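PDB 5UN0: proteasome assembly chaperone 2 (PAC2) homologue Rv2125 from Mycobacterium tuberculosis, which is of uncertain function but is a homologue of the eukaryotic proteasome assembly chaperone PAC2, and so may be related to proteasome assembly. Local coordinates for residues V4-G9 and D19-L24; L114-A119 and A175-Y180. All coordinates share one frame; numbering follows the deposited sequence.

Contact 1: residues V4-G9 and D19-L24; sequences VAAFEG and DAVAHL
V4 and A6 of a buried beta strand meet V21 and L24 of the helix that follows it. The contact is entirely apolar, and no hydrogen bond crosses it.

One set of contacts gathers on a single methyl group. CG2 of V21 lies 3.5 Å from CB of A6 and 4.0 Å from CG1 of V4. V21 has CG1 anti to its backbone N (chi1 -179°), which leaves CG2 beside that N. The V4 and V21 side chains pass alongside, pointing in opposite senses. The same CG2 of V21 also comes within 4.3 Å of the carbonyl carbon C of A5, so it reaches the strand backbone between the two side chains.

The second set is one turn further along the helix. CD1 of L24 meets CG1 of V4 at 4.1 Å, and the V4 and L24 side chains are roughly perpendicular. CG1 of V4 therefore touches both helix residues.

The backbones stay apart. The nearest CA atoms, of A6 and V21, are 6.9 Å from each other. The small side chain of A6 fits this close point. The strand and helix axes run at 140°, closer to antiparallel than to parallel.

Other parts of the chain complete the layer. L82 of the neighbouring strand touches V4, V21 and L24, and helix 188-201 touches V4 and L24. F7 instead packs on helix 155-166.

This is the strand-to-helix packing of a beta-alpha-beta crossover. Helix 16-27 links strand 2-7 to strand 31-36, which is parallel to strand 2-7 but separated from it by strands 80-85 and 66-71.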
loop_
_atom_site.group_PDB
_atom_site.type_symbol
_atom_site.label_atom_id
_atom_site.label_comp_id
_atom_site.label_asym_id
_atom_site.label_seq_id
_atom_site.Cartn_x
_atom_site.Cartn_y
_atom_site.Cartn_z
ATOM N N VAL A 4 13.686 -25.396 -3.741
ATOM C CA VAL A 4 12.677 -24.843 -4.639
ATOM C C VAL A 4 11.788 -23.900 -3.832
ATOM O O VAL A 4 11.113 -24.327 -2.886
ATOM C CB VAL A 4 11.783 -25.910 -5.288
ATOM C CG1 VAL A 4 10.657 -25.265 -6.081
ATOM C CG2 VAL A 4 12.599 -26.784 -6.214
ATOM N N ALA A 5 11.806 -22.618 -4.219
ATOM C CA ALA A 5 11.015 -21.567 -3.572
ATOM C C ALA A 5 10.037 -20.918 -4.550
ATOM O O ALA A 5 10.237 -20.946 -5.767
ATOM C CB ALA A 5 11.932 -20.508 -2.980
ATOM N N ALA A 6 8.987 -20.328 -4.003
ATOM C CA ALA A 6 8.018 -19.587 -4.807
ATOM C C ALA A 6 7.319 -18.577 -3.932
ATOM O O ALA A 6 6.980 -18.868 -2.799
ATOM C CB ALA A 6 6.999 -20.517 -5.444
ATOM N N PHE A 7 7.096 -17.393 -4.485
ATOM C CA PHE A 7 6.470 -16.289 -3.772
ATOM C C PHE A 7 5.154 -15.885 -4.411
ATOM O O PHE A 7 5.056 -15.786 -5.628
ATOM C CB PHE A 7 7.410 -15.113 -3.768
ATOM C CG PHE A 7 8.720 -15.423 -3.126
ATOM C CD1 PHE A 7 8.847 -15.393 -1.742
ATOM C CD2 PHE A 7 9.807 -15.777 -3.894
ATOM C CE1 PHE A 7 10.036 -15.689 -1.140
ATOM C CE2 PHE A 7 11.010 -16.069 -3.294
ATOM C CZ PHE A 7 11.125 -16.022 -1.911
ATOM N N GLU A 8 4.153 -15.649 -3.568
ATOM C CA GLU A 8 2.780 -15.386 -4.022
ATOM C C GLU A 8 2.593 -13.990 -4.644
ATOM O O GLU A 8 3.560 -13.232 -4.827
ATOM C CB GLU A 8 1.798 -15.602 -2.861
ATOM C CG GLU A 8 1.983 -16.947 -2.153
ATOM C CD GLU A 8 0.825 -17.341 -1.246
ATOM O OE1 GLU A 8 -0.057 -16.483 -0.963
ATOM O OE2 GLU A 8 0.810 -18.521 -0.807
ATOM N N GLY A 9 1.343 -13.673 -4.997
ATOM C CA GLY A 9 0.946 -12.300 -5.348
ATOM C C GLY A 9 1.495 -11.763 -6.664
ATOM O O GLY A 9 1.110 -12.218 -7.745
ATOM N N ASP A 19 1.254 -23.289 -6.811
ATOM C CA ASP A 19 0.750 -24.643 -7.090
ATOM C C ASP A 19 1.851 -25.633 -7.413
ATOM O O ASP A 19 1.764 -26.800 -7.034
ATOM C CB ASP A 19 -0.246 -24.655 -8.260
ATOM C CG ASP A 19 -1.597 -24.058 -7.897
ATOM O OD1 ASP A 19 -1.855 -23.836 -6.694
ATOM O OD2 ASP A 19 -2.400 -23.813 -8.822
ATOM N N ALA A 20 2.877 -25.191 -8.122
ATOM C CA ALA A 20 4.020 -26.067 -8.372
ATOM C C ALA A 20 4.619 -26.552 -7.058
ATOM O O ALA A 20 4.772 -27.753 -6.855
ATOM C CB ALA A 20 5.074 -25.362 -9.207
ATOM N N VAL A 21 4.940 -25.624 -6.159
ATOM C CA VAL A 21 5.564 -26.015 -4.896
ATOM C C VAL A 21 4.600 -26.833 -4.051
ATOM O O VAL A 21 5.012 -27.759 -3.344
ATOM C CB VAL A 21 6.071 -24.820 -4.083
ATOM C CG1 VAL A 21 6.730 -25.290 -2.792
ATOM C CG2 VAL A 21 7.079 -24.021 -4.887
ATOM N N ALA A 22 3.318 -26.490 -4.130
ATOM C CA ALA A 22 2.292 -27.223 -3.402
ATOM C C ALA A 22 2.310 -28.673 -3.824
ATOM O O ALA A 22 2.229 -29.585 -2.991
ATOM C CB ALA A 22 0.926 -26.626 -3.668
ATOM N N HIS A 23 2.430 -28.864 -5.134
ATOM C CA HIS A 23 2.397 -30.186 -5.747
ATOM C C HIS A 23 3.594 -31.041 -5.379
ATOM O O HIS A 23 3.490 -32.265 -5.280
ATOM C CB HIS A 23 2.343 -30.065 -7.268
ATOM C CG HIS A 23 2.239 -31.378 -7.950
ATOM N ND1 HIS A 23 1.065 -32.093 -8.002
ATOM C CD2 HIS A 23 3.175 -32.142 -8.553
ATOM C CE1 HIS A 23 1.277 -33.233 -8.633
ATOM N NE2 HIS A 23 2.549 -33.286 -8.982
ATOM N N LEU A 24 4.739 -30.393 -5.227
ATOM C CA LEU A 24 5.934 -31.084 -4.766
ATOM C C LEU A 24 5.717 -31.552 -3.338
ATOM O O LEU A 24 6.032 -32.687 -3.011
ATOM C CB LEU A 24 7.160 -30.177 -4.849
ATOM C CG LEU A 24 7.634 -29.815 -6.256
ATOM C CD1 LEU A 24 8.886 -28.954 -6.146
ATOM C CD2 LEU A 24 7.908 -31.042 -7.121
#

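Contact 2: residues L114-A119 and A175-Y180; sequences LGALLA and AAVPHY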
loop_
_atom_site.group_PDB
_atom_site.type_symbol
_atom_site.label_atom_id
_atom_site.label_comp_id
_atom_site.label_asym_id
_atom_site.label_seq_id
_atom_site.Cartn_x
_atom_site.Cartn_y
_atom_site.Cartn_z
ATOM N N LEU A 114 10.670 -20.287 -8.516
ATOM C CA LEU A 114 9.613 -20.305 -9.527
ATOM C C LEU A 114 8.709 -19.080 -9.459
ATOM O O LEU A 114 8.333 -18.614 -8.371
ATOM C CB LEU A 114 8.747 -21.553 -9.374
ATOM C CG LEU A 114 9.500 -22.868 -9.479
ATOM C CD1 LEU A 114 8.589 -24.046 -9.174
ATOM C CD2 LEU A 114 10.133 -23.001 -10.859
ATOM N N GLY A 115 8.334 -18.588 -10.635
ATOM C CA GLY A 115 7.375 -17.505 -10.744
ATOM C C GLY A 115 6.535 -17.580 -12.002
ATOM O O GLY A 115 6.753 -18.422 -12.875
ATOM N N ALA A 116 5.557 -16.682 -12.086
ATOM C CA ALA A 116 4.668 -16.614 -13.238
ATOM C C ALA A 116 4.144 -15.210 -13.456
ATOM O O ALA A 116 3.844 -14.484 -12.511
ATOM C CB ALA A 116 3.517 -17.574 -13.068
ATOM N N LEU A 117 4.014 -14.855 -14.725
ATOM C CA LEU A 117 3.622 -13.513 -15.130
ATOM C C LEU A 117 2.549 -13.563 -16.215
ATOM O O LEU A 117 2.436 -14.545 -16.951
ATOM C CB LEU A 117 4.850 -12.741 -15.622
ATOM C CG LEU A 117 5.689 -13.413 -16.719
ATOM C CD1 LEU A 117 5.247 -12.952 -18.099
ATOM C CD2 LEU A 117 7.174 -13.135 -16.521
ATOM N N LEU A 118 1.765 -12.493 -16.298
ATOM C CA LEU A 118 0.786 -12.336 -17.370
ATOM C C LEU A 118 1.459 -11.756 -18.604
ATOM O O LEU A 118 2.141 -10.728 -18.531
ATOM C CB LEU A 118 -0.372 -11.435 -16.938
ATOM C CG LEU A 118 -1.184 -11.962 -15.750
ATOM C CD1 LEU A 118 -2.335 -11.021 -15.421
ATOM C CD2 LEU A 118 -1.714 -13.366 -15.995
ATOM N N ALA A 119 1.271 -12.429 -19.732
ATOM C CA ALA A 119 1.803 -11.945 -21.002
ATOM C C ALA A 119 0.792 -12.090 -22.125
ATOM O O ALA A 119 -0.280 -12.689 -21.950
ATOM C CB ALA A 119 3.094 -12.674 -21.355
ATOM N N ALA A 175 7.008 -18.446 -15.872
ATOM C CA ALA A 175 6.064 -19.012 -16.842
ATOM C C ALA A 175 5.117 -17.932 -17.339
ATOM O O ALA A 175 4.591 -17.154 -16.540
ATOM C CB ALA A 175 5.276 -20.152 -16.211
ATOM N N ALA A 176 4.872 -17.900 -18.650
ATOM C CA ALA A 176 3.982 -16.880 -19.253
ATOM C C ALA A 176 2.524 -17.342 -19.365
ATOM O O ALA A 176 2.190 -18.225 -20.167
ATOM C CB ALA A 176 4.501 -16.453 -20.615
ATOM N N VAL A 177 1.663 -16.715 -18.564
ATOM C CA VAL A 177 0.228 -17.021 -18.523
ATOM C C VAL A 177 -0.554 -16.015 -19.373
ATOM O O VAL A 177 -0.300 -14.810 -19.300
ATOM C CB VAL A 177 -0.311 -16.977 -17.078
ATOM C CG1 VAL A 177 -1.774 -17.411 -17.025
ATOM C CG2 VAL A 177 0.542 -17.854 -16.164
ATOM N N PRO A 178 -1.496 -16.504 -20.195
ATOM C CA PRO A 178 -2.361 -15.612 -20.969
ATOM C C PRO A 178 -3.180 -14.687 -20.075
ATOM O O PRO A 178 -3.909 -15.163 -19.208
ATOM C CB PRO A 178 -3.277 -16.579 -21.719
ATOM C CG PRO A 178 -2.496 -17.846 -21.820
ATOM C CD PRO A 178 -1.671 -17.916 -20.575
ATOM N N HIS A 179 -3.054 -13.380 -20.288
ATOM C CA HIS A 179 -3.708 -12.380 -19.422
ATOM C C HIS A 179 -5.235 -12.493 -19.353
ATOM O O HIS A 179 -5.844 -12.133 -18.344
ATOM C CB HIS A 179 -3.337 -10.969 -19.873
ATOM C CG HIS A 179 -3.618 -10.713 -21.320
ATOM N ND1 HIS A 179 -4.889 -10.491 -21.805
ATOM C CD2 HIS A 179 -2.794 -10.674 -22.393
ATOM C CE1 HIS A 179 -4.833 -10.308 -23.113
ATOM N NE2 HIS A 179 -3.574 -10.415 -23.495
ATOM N N TYR A 180 -5.844 -12.986 -20.427
ATOM C CA TYR A 180 -7.308 -13.114 -20.509
ATOM C C TYR A 180 -7.900 -14.229 -19.632
ATOM O O TYR A 180 -9.055 -14.137 -19.208
ATOM C CB TYR A 180 -7.781 -13.281 -21.965
ATOM C CG TYR A 180 -7.092 -14.352 -22.801
ATOM C CD1 TYR A 180 -7.597 -15.650 -22.870
ATOM C CD2 TYR A 180 -5.976 -14.047 -23.569
ATOM C CE1 TYR A 180 -6.987 -16.614 -23.660
ATOM C CE2 TYR A 180 -5.365 -15.002 -24.363
ATOM C CZ TYR A 180 -5.870 -16.280 -24.408
ATOM O OH TYR A 180 -5.249 -17.221 -25.196
#
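L118 lies against V177, and A116 beside A175, on one face of a parallel strand pair. CD2 of L118 is 4.0 Å from CB of V177, and the two side chains meet at a slant. CB of L118 also approaches CB of H179 at 4.2 Å. V177 turns CG2 back toward CB of A116. The A116 and A175 methyls are small, and helix residues A16 and A189 pack on them respectively.

The other face carries L117 and A176. The CG of L117 sits between its backbone N and carbonyl carbon (chi1 53°), which places it 3.9 Å from O of A175. CD1 of L117 comes within 4.4 Å of CB of A176. CB of A119 lies 4.1 Å from CB of A176, so A176 has a neighbour from each of these two residues.

H179 follows the end of its strand. Its CG is likewise between the backbone N and the carbonyl carbon (chi1 54°), which brings CG near O of A119. CD2 of the H179 ring lies 3.3 Å from O of A119, obliquely to the ring. NE2, the ring atom next to CD2, hydrogen-bonds to the hydroxyl of Y234. The Y180 ring lies with CD2 over one face of the imidazole, toward its rim.

Four backbone bonds join the strands, including V177 N to L117 O at 2.8 Å. A fifth, H179 N to A119 O, is weak.

The backbone bonds set the register, and the side chains add mostly apolar contacts. The polar side chain of this contact, H179, lies at its end, where its bond to Y234 ties the strand pair to helix 231-235.

From the N terminus, strand 2-7 leads through a short connection into helix 16-27, and contact 1 closes this local loop. The chain then builds other strands of the sheet before it returns as strand 110-119. Contact 2 closes a much longer loop of 55 residues, which includes strand 129-132 and helix 155-166. The two contacts are in series and neither nests nor crosses. They meet because strands 2-7 and 110-119 are neighbours: A5 O and L114 N, 2.9 Å apart, probably hydrogen-bond. CD1 of L114 also packs on V4 and A20. Together they join three adjacent parallel strands, 2-7, 110-119 and 170-178, in one sheet, with helix 16-27 packed on its face.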